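Local coordinates for protein acarbose Kinase Mak1 (Uncultured bacterium, PDB 6WB4) that phosphorylates the antidiabetic drug acarbose, probably with ATP as phosphate donor, as a kinase of the pfkB carbohydrate kinase family, at residues G174-G186 with F194-L208. Numbering follows the deposited sequence.
Sequences GRSTSTDLHDWDG and FAYGADYVFVSAAAL. With AC1 (4,6-dideoxy-4-{[(1S,4R,5S,6S)-4,5,6-trihydroxy-3-(hydroxymethyl)cyclohex-2-en-1-yl]amino}-alpha-D-glucopyranose), chain D; ATP (adenosine-5'-triphosphate), chain H.
The F202 ring turns its edge to 176-180, with T179 O lying in the ring plane; apolar and flat, it suits burial beside V228, M230 and V270. Y200 instead carries D199 CB over one face, while S176 CB touches its OH. G186 CA lies over the centre of one W184 face; phi of 89° suits glycine there, since a CB would press on D185 O. The indole also meets A195 CB obliquely and stacks with H191. D180 CG lies over one face of H182, whose ring is near AC1, ATP and a calcium ion. D180 OD1 accepts a hydrogen bond from H182 N from above its carboxylate plane, closing an Asx turn. D183 OD1 accepts one from AC1 O3 at 3.0 Å.

D199 OD2 accepts a hydrogen bond from T177 N at 2.9 Å through its anti lone pair, and D199 N donates to T177 OG1 (3.1 Å). OG1 sits between backbone N and carbonyl carbon (chi1 52°), facing D199; R223 pairs with D199 OD1. The strands run parallel, with L181 N to F202 O at 2.7 Å. Branched L181 spreads CD1 against A195 CB and V201 CG1, and CD2 against F194 CB.

The pair belongs to a beta-alpha-beta unit within the central sheet: 176-180 lies between 152-157 and 200-204. Helix 192-195 packs on the face bearing T179 and V201, while helix 265-280 meets S178, D180 and F202 on the other.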
ATOM      1  N   GLY B 174      19.277 -11.120  33.730  1.00 61.95           N
ATOM      2  CA  GLY B 174      19.353 -12.572  33.795  1.00 54.75           C
ATOM      3  C   GLY B 174      18.293 -13.334  33.003  1.00 63.84           C
ATOM      4  O   GLY B 174      17.951 -14.462  33.346  1.00 65.98           O
ATOM      5  N   ARG B 175      17.771 -12.732  31.940  1.00 64.22           N
ATOM      6  CA  ARG B 175      16.891 -13.456  31.026  1.00 61.26           C
ATOM      7  C   ARG B 175      17.717 -14.026  29.886  1.00 60.04           C
ATOM      8  O   ARG B 175      18.729 -13.434  29.491  1.00 57.06           O
ATOM      9  CB  ARG B 175      15.791 -12.550  30.464  1.00 54.64           C
ATOM     10  CG  ARG B 175      14.995 -11.807  31.516  1.00 59.16           C
ATOM     11  CD  ARG B 175      14.383 -12.789  32.506  1.00 66.11           C
ATOM     12  NE  ARG B 175      13.468 -12.138  33.438  1.00 71.55           N
ATOM     13  CZ  ARG B 175      12.811 -12.775  34.400  1.00 73.37           C
ATOM     14  NH1 ARG B 175      12.975 -14.082  34.560  1.00 68.26           N
ATOM     15  NH2 ARG B 175      11.990 -12.106  35.199  1.00 85.96           N
ATOM     16  N   SER B 176      17.307 -15.183  29.370  1.00 48.32           N
ATOM     17  CA  SER B 176      17.922 -15.695  28.149  1.00 48.55           C
ATOM     18  C   SER B 176      17.387 -14.856  26.991  1.00 57.59           C
ATOM     19  O   SER B 176      16.234 -14.402  27.000  1.00 51.32           O
ATOM     20  CB  SER B 176      17.626 -17.178  27.931  1.00 42.59           C
ATOM     21  OG  SER B 176      16.232 -17.388  27.782  1.00 59.68           O
ATOM     22  N   THR B 177      18.235 -14.643  26.000  1.00 51.31           N
ATOM     23  CA  THR B 177      17.915 -13.735  24.924  1.00 51.30           C
ATOM     24  C   THR B 177      18.133 -14.398  23.577  1.00 58.90           C
ATOM     25  O   THR B 177      18.936 -15.325  23.455  1.00 64.93           O
ATOM     26  CB  THR B 177      18.756 -12.447  25.038  1.00 52.71           C
ATOM     27  OG1 THR B 177      20.147 -12.790  25.164  1.00 58.70           O
ATOM     28  CG2 THR B 177      18.342 -11.660  26.280  1.00 45.37           C
ATOM     29  N   SER B 178      17.395 -13.936  22.575  1.00 54.13           N
ATOM     30  CA  SER B 178      17.613 -14.375  21.204  1.00 47.08           C
ATOM     31  C   SER B 178      17.455 -13.185  20.270  1.00 53.35           C
ATOM     32  O   SER B 178      16.944 -12.134  20.678  1.00 47.14           O
ATOM     33  CB  SER B 178      16.645 -15.501  20.826  1.00 49.39           C
ATOM     34  OG  SER B 178      15.295 -15.069  20.891  1.00 55.10           O
ATOM     35  N   THR B 179      17.929 -13.335  19.036  1.00 48.62           N
ATOM     36  CA  THR B 179      17.734 -12.309  18.018  1.00 54.62           C
ATOM     37  C   THR B 179      17.879 -12.914  16.624  1.00 51.96           C
ATOM     38  O   THR B 179      18.546 -13.932  16.447  1.00 49.75           O
ATOM     39  CB  THR B 179      18.739 -11.136  18.156  1.00 52.25           C
ATOM     40  OG1 THR B 179      18.391 -10.094  17.232  1.00 43.56           O
ATOM     41  CG2 THR B 179      20.167 -11.602  17.867  1.00 44.02           C
ATOM     42  N   ASP B 180      17.268 -12.274  15.633  1.00 46.53           N
ATOM     43  CA  ASP B 180      17.338 -12.765  14.266  1.00 47.88           C
ATOM     44  C   ASP B 180      18.006 -11.705  13.393  1.00 50.43           C
ATOM     45  O   ASP B 180      17.405 -10.686  13.068  1.00 53.04           O
ATOM     46  CB  ASP B 180      15.945 -13.101  13.742  1.00 55.93           C
ATOM     47  CG  ASP B 180      15.977 -13.832  12.411  1.00 66.22           C
ATOM     48  OD1 ASP B 180      17.038 -13.852  11.752  1.00 83.87           O
ATOM     49  OD2 ASP B 180      14.924 -14.373  12.012  1.00 68.00           O
ATOM     50  N   LEU B 181      19.249 -11.958  13.007  1.00 52.39           N
ATOM     51  CA  LEU B 181      20.040 -10.973  12.272  1.00 58.10           C
ATOM     52  C   LEU B 181      19.597 -10.834  10.816  1.00 59.84           C
ATOM     53  O   LEU B 181      19.971  -9.880  10.136  1.00 69.59           O
ATOM     54  CB  LEU B 181      21.516 -11.359  12.327  1.00 46.62           C
ATOM     55  CG  LEU B 181      22.061 -11.401  13.749  1.00 42.86           C
ATOM     56  CD1 LEU B 181      23.523 -11.743  13.737  1.00 45.39           C
ATOM     57  CD2 LEU B 181      21.854 -10.047  14.411  1.00 40.32           C
ATOM     58  N   HIS B 182      18.773 -11.773  10.364  1.00 59.87           N
ATOM     59  CA  HIS B 182      18.316 -11.825   8.979  1.00 62.17           C
ATOM     60  C   HIS B 182      19.491 -11.775   8.013  1.00 63.30           C
ATOM     61  O   HIS B 182      20.541 -12.368   8.276  1.00 64.13           O
ATOM     62  CB  HIS B 182      17.328 -10.688   8.713  1.00 52.50           C
ATOM     63  CG  HIS B 182      16.154 -10.712   9.636  1.00 63.32           C
ATOM     64  ND1 HIS B 182      15.192 -11.699   9.588  1.00 62.75           N
ATOM     65  CD2 HIS B 182      15.810  -9.901  10.663  1.00 68.47           C
ATOM     66  CE1 HIS B 182      14.296 -11.481  10.535  1.00 50.24           C
ATOM     67  NE2 HIS B 182      14.648 -10.397  11.202  1.00 48.66           N
ATOM     68  N   ASP B 183      19.317 -11.081   6.897  1.00 70.08           N
ATOM     69  CA  ASP B 183      20.383 -10.991   5.909  1.00 75.74           C
ATOM     70  C   ASP B 183      21.466 -10.033   6.394  1.00 82.22           C
ATOM     71  O   ASP B 183      21.422  -8.836   6.132  1.00 91.79           O
ATOM     72  CB  ASP B 183      19.818 -10.549   4.560  1.00 75.03           C
ATOM     73  CG  ASP B 183      19.027  -9.269   4.666  1.00 91.21           C
ATOM     74  OD1 ASP B 183      18.462  -9.043   5.751  1.00102.79           O
ATOM     75  OD2 ASP B 183      18.984  -8.487   3.694  1.00 91.51           O
ATOM     76  N   TRP B 184      22.452 -10.581   7.091  1.00 90.89           N
ATOM     77  CA  TRP B 184      23.576  -9.803   7.598  1.00 82.26           C
ATOM     78  C   TRP B 184      24.822 -10.291   6.882  1.00 84.69           C
ATOM     79  O   TRP B 184      24.993 -11.493   6.707  1.00 92.19           O
ATOM     80  CB  TRP B 184      23.705  -9.963   9.118  1.00 72.84           C
ATOM     81  CG  TRP B 184      24.835  -9.182   9.739  1.00 71.89           C
ATOM     82  CD1 TRP B 184      25.138  -7.874   9.522  1.00 73.67           C
ATOM     83  CD2 TRP B 184      25.806  -9.668  10.682  1.00 67.53           C
ATOM     84  NE1 TRP B 184      26.236  -7.510  10.269  1.00 77.21           N
ATOM     85  CE2 TRP B 184      26.667  -8.594  10.985  1.00 71.92           C
ATOM     86  CE3 TRP B 184      26.036 -10.907  11.291  1.00 67.84           C
ATOM     87  CZ2 TRP B 184      27.737  -8.721  11.874  1.00 63.78           C
ATOM     88  CZ3 TRP B 184      27.099 -11.029  12.178  1.00 64.96           C
ATOM     89  CH2 TRP B 184      27.933  -9.943  12.458  1.00 66.16           C
ATOM     90  N   ASP B 185      25.682  -9.372   6.448  1.00 87.10           N
ATOM     91  CA  ASP B 185      26.848  -9.762   5.652  1.00 86.47           C
ATOM     92  C   ASP B 185      27.999 -10.229   6.526  1.00 86.83           C
ATOM     93  O   ASP B 185      28.979 -10.792   6.032  1.00 92.32           O
ATOM     94  CB  ASP B 185      27.332  -8.612   4.761  1.00 84.81           C
ATOM     95  CG  ASP B 185      27.511  -7.308   5.521  1.00 92.23           C
ATOM     96  OD1 ASP B 185      27.856  -7.342   6.721  1.00 85.34           O
ATOM     97  OD2 ASP B 185      27.349  -6.240   4.894  1.00103.15           O
ATOM     98  N   GLY B 186      27.886  -9.970   7.824  1.00 80.22           N
ATOM     99  CA  GLY B 186      28.924 -10.357   8.760  1.00 79.43           C
ATOM    100  C   GLY B 186      29.960  -9.257   8.905  1.00 77.35           C
ATOM    101  O   GLY B 186      30.940  -9.416   9.626  1.00 82.58           O
ATOM    102  N   PHE B 194      23.781  -6.862  18.516  1.00 71.37           N
ATOM    103  CA  PHE B 194      22.849  -7.972  18.581  1.00 59.23           C
ATOM    104  C   PHE B 194      23.565  -9.307  18.396  1.00 63.22           C
ATOM    105  O   PHE B 194      23.292 -10.280  19.109  1.00 59.61           O
ATOM    106  CB  PHE B 194      21.770  -7.819  17.515  1.00 56.06           C
ATOM    107  CG  PHE B 194      20.958  -6.558  17.634  1.00 59.34           C
ATOM    108  CD1 PHE B 194      19.857  -6.502  18.464  1.00 57.33           C
ATOM    109  CD2 PHE B 194      21.275  -5.441  16.882  1.00 62.94           C
ATOM    110  CE1 PHE B 194      19.098  -5.350  18.557  1.00 55.84           C
ATOM    111  CE2 PHE B 194      20.517  -4.290  16.967  1.00 54.71           C
ATOM    112  CZ  PHE B 194      19.428  -4.244  17.806  1.00 53.03           C
ATOM    113  N   ALA B 195      24.485  -9.345  17.436  1.00 60.74           N
ATOM    114  CA  ALA B 195      25.247 -10.554  17.146  1.00 51.36           C
ATOM    115  C   ALA B 195      26.087 -10.991  18.339  1.00 56.28           C
ATOM    116  O   ALA B 195      26.216 -12.184  18.598  1.00 66.22           O
ATOM    117  CB  ALA B 195      26.129 -10.343  15.934  1.00 58.11           C
ATOM    118  N   TYR B 196      26.657 -10.027  19.063  1.00 57.81           N
ATOM    119  CA  TYR B 196      27.558 -10.345  20.175  1.00 63.57           C
ATOM    120  C   TYR B 196      26.841 -10.299  21.515  1.00 60.74           C
ATOM    121  O   TYR B 196      27.430 -10.608  22.553  1.00 74.28           O
ATOM    122  CB  TYR B 196      28.747  -9.377  20.218  1.00 65.99           C
ATOM    123  CG  TYR B 196      29.541  -9.284  18.934  1.00 68.14           C
ATOM    124  CD1 TYR B 196      29.588 -10.341  18.035  1.00 67.01           C
ATOM    125  CD2 TYR B 196      30.247  -8.130  18.624  1.00 70.19           C
ATOM    126  CE1 TYR B 196      30.317 -10.247  16.862  1.00 71.38           C
ATOM    127  CE2 TYR B 196      30.973  -8.024  17.458  1.00 67.72           C
ATOM    128  CZ  TYR B 196      31.008  -9.082  16.580  1.00 66.66           C
ATOM    129  OH  TYR B 196      31.732  -8.969  15.416  1.00 58.11           O
ATOM    130  N   GLY B 197      25.575  -9.905  21.498  1.00 58.82           N
ATOM    131  CA  GLY B 197      24.867  -9.629  22.732  1.00 71.36           C
ATOM    132  C   GLY B 197      23.777 -10.615  23.115  1.00 80.24           C
ATOM    133  O   GLY B 197      23.240 -10.535  24.221  1.00 82.87           O
ATOM    134  N   ALA B 198      23.447 -11.547  22.227  1.00 69.94           N
ATOM    135  CA  ALA B 198      22.354 -12.471  22.517  1.00 64.67           C
ATOM    136  C   ALA B 198      22.852 -13.885  22.773  1.00 54.54           C
ATOM    137  O   ALA B 198      23.887 -14.297  22.257  1.00 66.51           O
ATOM    138  CB  ALA B 198      21.335 -12.470  21.375  1.00 59.42           C
ATOM    139  N   ASP B 199      22.085 -14.627  23.560  1.00 57.16           N
ATOM    140  CA  ASP B 199      22.431 -15.999  23.911  1.00 64.23           C
ATOM    141  C   ASP B 199      22.205 -16.929  22.722  1.00 61.99           C
ATOM    142  O   ASP B 199      23.016 -17.813  22.453  1.00 65.56           O
ATOM    143  CB  ASP B 199      21.622 -16.465  25.134  1.00 52.66           C
ATOM    144  CG  ASP B 199      21.882 -15.608  26.371  1.00 56.68           C
ATOM    145  OD1 ASP B 199      23.062 -15.448  26.754  1.00 53.67           O
ATOM    146  OD2 ASP B 199      20.916 -15.071  26.952  1.00 68.88           O
ATOM    147  N   TYR B 200      21.082 -16.755  22.033  1.00 57.22           N
ATOM    148  CA  TYR B 200      20.778 -17.586  20.875  1.00 60.85           C
ATOM    149  C   TYR B 200      20.697 -16.706  19.639  1.00 63.70           C
ATOM    150  O   TYR B 200      19.804 -15.868  19.525  1.00 67.95           O
ATOM    151  CB  TYR B 200      19.467 -18.362  21.067  1.00 67.05           C
ATOM    152  CG  TYR B 200      19.211 -18.815  22.492  1.00 69.04           C
ATOM    153  CD1 TYR B 200      20.208 -19.426  23.246  1.00 66.48           C
ATOM    154  CD2 TYR B 200      17.972 -18.626  23.085  1.00 70.28           C
ATOM    155  CE1 TYR B 200      19.978 -19.833  24.546  1.00 59.74           C
ATOM    156  CE2 TYR B 200      17.733 -19.029  24.389  1.00 72.59           C
ATOM    157  CZ  TYR B 200      18.742 -19.632  25.112  1.00 68.52           C
ATOM    158  OH  TYR B 200      18.515 -20.031  26.410  1.00 70.65           O
ATOM    159  N   VAL B 201      21.630 -16.893  18.714  1.00 59.31           N
ATOM    160  CA  VAL B 201      21.696 -16.042  17.532  1.00 58.74           C
ATOM    161  C   VAL B 201      21.197 -16.771  16.292  1.00 58.53           C
ATOM    162  O   VAL B 201      21.612 -17.896  16.015  1.00 67.75           O
ATOM    163  CB  VAL B 201      23.140 -15.543  17.279  1.00 60.74           C
ATOM    164  CG1 VAL B 201      23.229 -14.715  15.987  1.00 51.57           C
ATOM    165  CG2 VAL B 201      23.667 -14.770  18.493  1.00 55.52           C
ATOM    166  N   PHE B 202      20.286 -16.129  15.565  1.00 48.41           N
ATOM    167  CA  PHE B 202      19.788 -16.661  14.301  1.00 52.78           C
ATOM    168  C   PHE B 202      20.203 -15.714  13.185  1.00 59.42           C
ATOM    169  O   PHE B 202      20.135 -14.493  13.341  1.00 62.36           O
ATOM    170  CB  PHE B 202      18.261 -16.833  14.319  1.00 45.42           C
ATOM    171  CG  PHE B 202      17.758 -17.773  15.388  1.00 52.11           C
ATOM    172  CD1 PHE B 202      17.525 -17.318  16.678  1.00 57.03           C
ATOM    173  CD2 PHE B 202      17.530 -19.115  15.106  1.00 55.66           C
ATOM    174  CE1 PHE B 202      17.063 -18.188  17.665  1.00 59.08           C
ATOM    175  CE2 PHE B 202      17.068 -19.988  16.089  1.00 54.33           C
ATOM    176  CZ  PHE B 202      16.834 -19.525  17.366  1.00 52.06           C
ATOM    177  N   VAL B 203      20.630 -16.266  12.058  1.00 57.85           N
ATOM    178  CA  VAL B 203      21.021 -15.431  10.931  1.00 65.43           C
ATOM    179  C   VAL B 203      20.773 -16.148   9.606  1.00 71.44           C
ATOM    180  O   VAL B 203      20.856 -17.376   9.527  1.00 78.98           O
ATOM    181  CB  VAL B 203      22.505 -15.009  11.035  1.00 63.12           C
ATOM    182  CG1 VAL B 203      23.408 -16.237  11.039  1.00 55.71           C
ATOM    183  CG2 VAL B 203      22.882 -14.034   9.907  1.00 48.44           C
ATOM    184  N   SER B 204      20.431 -15.369   8.584  1.00 56.68           N
ATOM    185  CA  SER B 204      20.231 -15.878   7.235  1.00 62.71           C
ATOM    186  C   SER B 204      21.557 -16.145   6.556  1.00 70.65           C
ATOM    187  O   SER B 204      22.540 -15.449   6.814  1.00 85.54           O
ATOM    188  CB  SER B 204      19.418 -14.889   6.403  1.00 68.70           C
ATOM    189  OG  SER B 204      19.266 -15.356   5.074  1.00 72.06           O
ATOM    190  N   ALA B 205      21.597 -17.166   5.708  1.00 67.92           N
ATOM    191  CA  ALA B 205      22.798 -17.440   4.917  1.00 70.29           C
ATOM    192  C   ALA B 205      22.907 -16.501   3.719  1.00 72.34           C
ATOM    193  O   ALA B 205      23.996 -16.277   3.196  1.00 87.71           O
ATOM    194  CB  ALA B 205      22.809 -18.880   4.450  1.00 67.09           C
ATOM    195  N   ALA B 206      21.765 -15.952   3.312  1.00 76.29           N
ATOM    196  CA  ALA B 206      21.606 -15.230   2.046  1.00 84.20           C
ATOM    197  C   ALA B 206      22.715 -14.235   1.696  1.00 84.72           C
ATOM    198  O   ALA B 206      23.131 -14.156   0.540  1.00 70.19           O
ATOM    199  CB  ALA B 206      20.260 -14.508   2.048  1.00 88.96           C
ATOM    200  N   ALA B 207      23.208 -13.503   2.690  1.00 86.45           N
ATOM    201  CA  ALA B 207      24.185 -12.447   2.439  1.00 80.91           C
ATOM    202  C   ALA B 207      25.502 -12.717   3.156  1.00 75.30           C
ATOM    203  O   ALA B 207      26.308 -11.810   3.358  1.00 67.80           O
ATOM    204  CB  ALA B 207      23.621 -11.099   2.857  1.00 84.38           C
ATOM    205  N   LEU B 208      25.710 -13.968   3.545  1.00 81.07           N
ATOM    206  CA  LEU B 208      26.813 -14.333   4.419  1.00 81.54           C
ATOM    207  C   LEU B 208      28.067 -14.713   3.651  1.00 87.86           C
ATOM    208  O   LEU B 208      28.176 -15.814   3.120  1.00 89.27           O
ATOM    209  CB  LEU B 208      26.374 -15.475   5.340  1.00 86.96           C
ATOM    210  CG  LEU B 208      26.767 -15.439   6.821  1.00 76.74           C
ATOM    211  CD1 LEU B 208      26.597 -14.068   7.442  1.00 59.79           C
ATOM    212  CD2 LEU B 208      25.886 -16.437   7.542  1.00 74.96           C
TER
HETATM  213  C1  AC1 D   3      17.173  -5.870   8.438  0.91124.36           C
HETATM  214  O2  AC1 D   3      18.229  -6.197   6.279  0.91138.11           O
HETATM  215  C2  AC1 D   3      17.182  -6.665   7.142  0.91132.98           C
HETATM  216  C4A AC1 D   3      10.849  -8.715   4.621  0.91108.72           C
HETATM  217  C3  AC1 D   3      15.842  -6.595   6.419  0.91130.94           C
HETATM  218  O3  AC1 D   3      15.840  -7.608   5.402  0.91128.26           O
HETATM  219  C4  AC1 D   3      14.647  -6.808   7.354  0.91123.18           C
HETATM  220  N4A AC1 D   3      13.452  -6.241   6.744  0.91126.93           N
HETATM  221  C5  AC1 D   3      14.821  -6.201   8.750  0.91109.19           C
HETATM  222  O5  AC1 D   3      16.135  -6.390   9.268  0.91116.90           O
HETATM  223  C6  AC1 D   3      13.860  -6.839   9.746  0.91 89.56           C
HETATM  224  C1B AC1 D   3      12.805  -6.931   5.639  0.91124.07           C
HETATM  225  C2B AC1 D   3      11.361  -6.441   5.442  0.91122.40           C
HETATM  226  O2B AC1 D   3      11.029  -5.450   6.426  0.91126.25           O
HETATM  227  C3B AC1 D   3      10.334  -7.570   5.477  0.91117.53           C
HETATM  228  O3B AC1 D   3       9.055  -7.108   5.014  0.91124.10           O
HETATM  229  O4  AC1 D   3       9.846  -9.712   4.403  0.91111.77           O
HETATM  230  C5B AC1 D   3      11.975  -9.268   5.423  0.91106.48           C
HETATM  231  C7B AC1 D   3      12.916  -8.428   5.843  0.91114.54           C
HETATM  232  C6B AC1 D   3      12.052 -10.724   5.804  0.91111.31           C
HETATM  233  O6B AC1 D   3      12.372 -10.811   7.201  0.91112.72           O
HETATM  234  PG  ATP H 302      12.861 -14.091   6.598  0.84197.01           P
HETATM  235  O1G ATP H 302      12.073 -14.088   5.308  0.84196.83           O
HETATM  236  O2G ATP H 302      14.099 -13.224   6.584  0.84196.21           O
HETATM  237  O3G ATP H 302      12.016 -13.954   7.841  0.84190.67           O
HETATM  238  PB  ATP H 302      14.568 -16.126   5.665  0.84204.80           P
HETATM  239  O1B ATP H 302      14.098 -15.871   4.252  0.84204.81           O
HETATM  240  O2B ATP H 302      15.919 -15.619   6.119  0.84198.26           O
HETATM  241  O3B ATP H 302      13.445 -15.589   6.690  0.84220.98           O
HETATM  242  PA  ATP H 302      15.270 -18.776   5.013  0.84214.78           P
HETATM  243  O1A ATP H 302      16.758 -18.595   5.206  0.84210.75           O
HETATM  244  O2A ATP H 302      14.685 -18.710   3.620  0.84212.69           O
HETATM  245  O3A ATP H 302      14.504 -17.709   5.946  0.84214.41           O
HETATM  246  O5' ATP H 302      14.822 -20.172   5.692  0.84144.03           O
HETATM  247  C5' ATP H 302      14.651 -20.262   7.109  0.84137.72           C
HETATM  248  C4' ATP H 302      14.358 -21.692   7.570  0.84129.89           C
HETATM  249  O4' ATP H 302      13.043 -22.101   7.178  0.84128.41           O
HETATM  250  C3' ATP H 302      15.332 -22.712   7.000  0.84126.90           C
HETATM  251  O3' ATP H 302      16.332 -23.060   7.957  0.84129.06           O
HETATM  252  C2' ATP H 302      14.485 -23.924   6.667  0.84124.80           C
HETATM  253  O2' ATP H 302      14.618 -24.934   7.674  0.84118.30           O
HETATM  254  C1' ATP H 302      13.057 -23.412   6.608  0.84128.33           C
HETATM  255  N9  ATP H 302      12.758 -23.301   5.163  0.84133.46           N
HETATM  256  C8  ATP H 302      12.765 -22.159   4.445  0.84136.46           C
HETATM  257  N7  ATP H 302      12.471 -22.395   3.141  0.84135.31           N
HETATM  258  C5  ATP H 302      12.276 -23.722   3.015  0.84131.94           C
HETATM  259  C6  ATP H 302      11.932 -24.641   1.911  0.84125.83           C
HETATM  260  N6  ATP H 302      11.735 -24.171   0.658  0.84124.55           N
HETATM  261  N1  ATP H 302      11.823 -25.957   2.201  0.84125.78           N
HETATM  262  C2  ATP H 302      12.015 -26.430   3.448  0.84122.95           C
HETATM  263  N3  ATP H 302      12.329 -25.655   4.499  0.84120.33           N
HETATM  264  C4  ATP H 302      12.468 -24.316   4.348  0.84129.16           C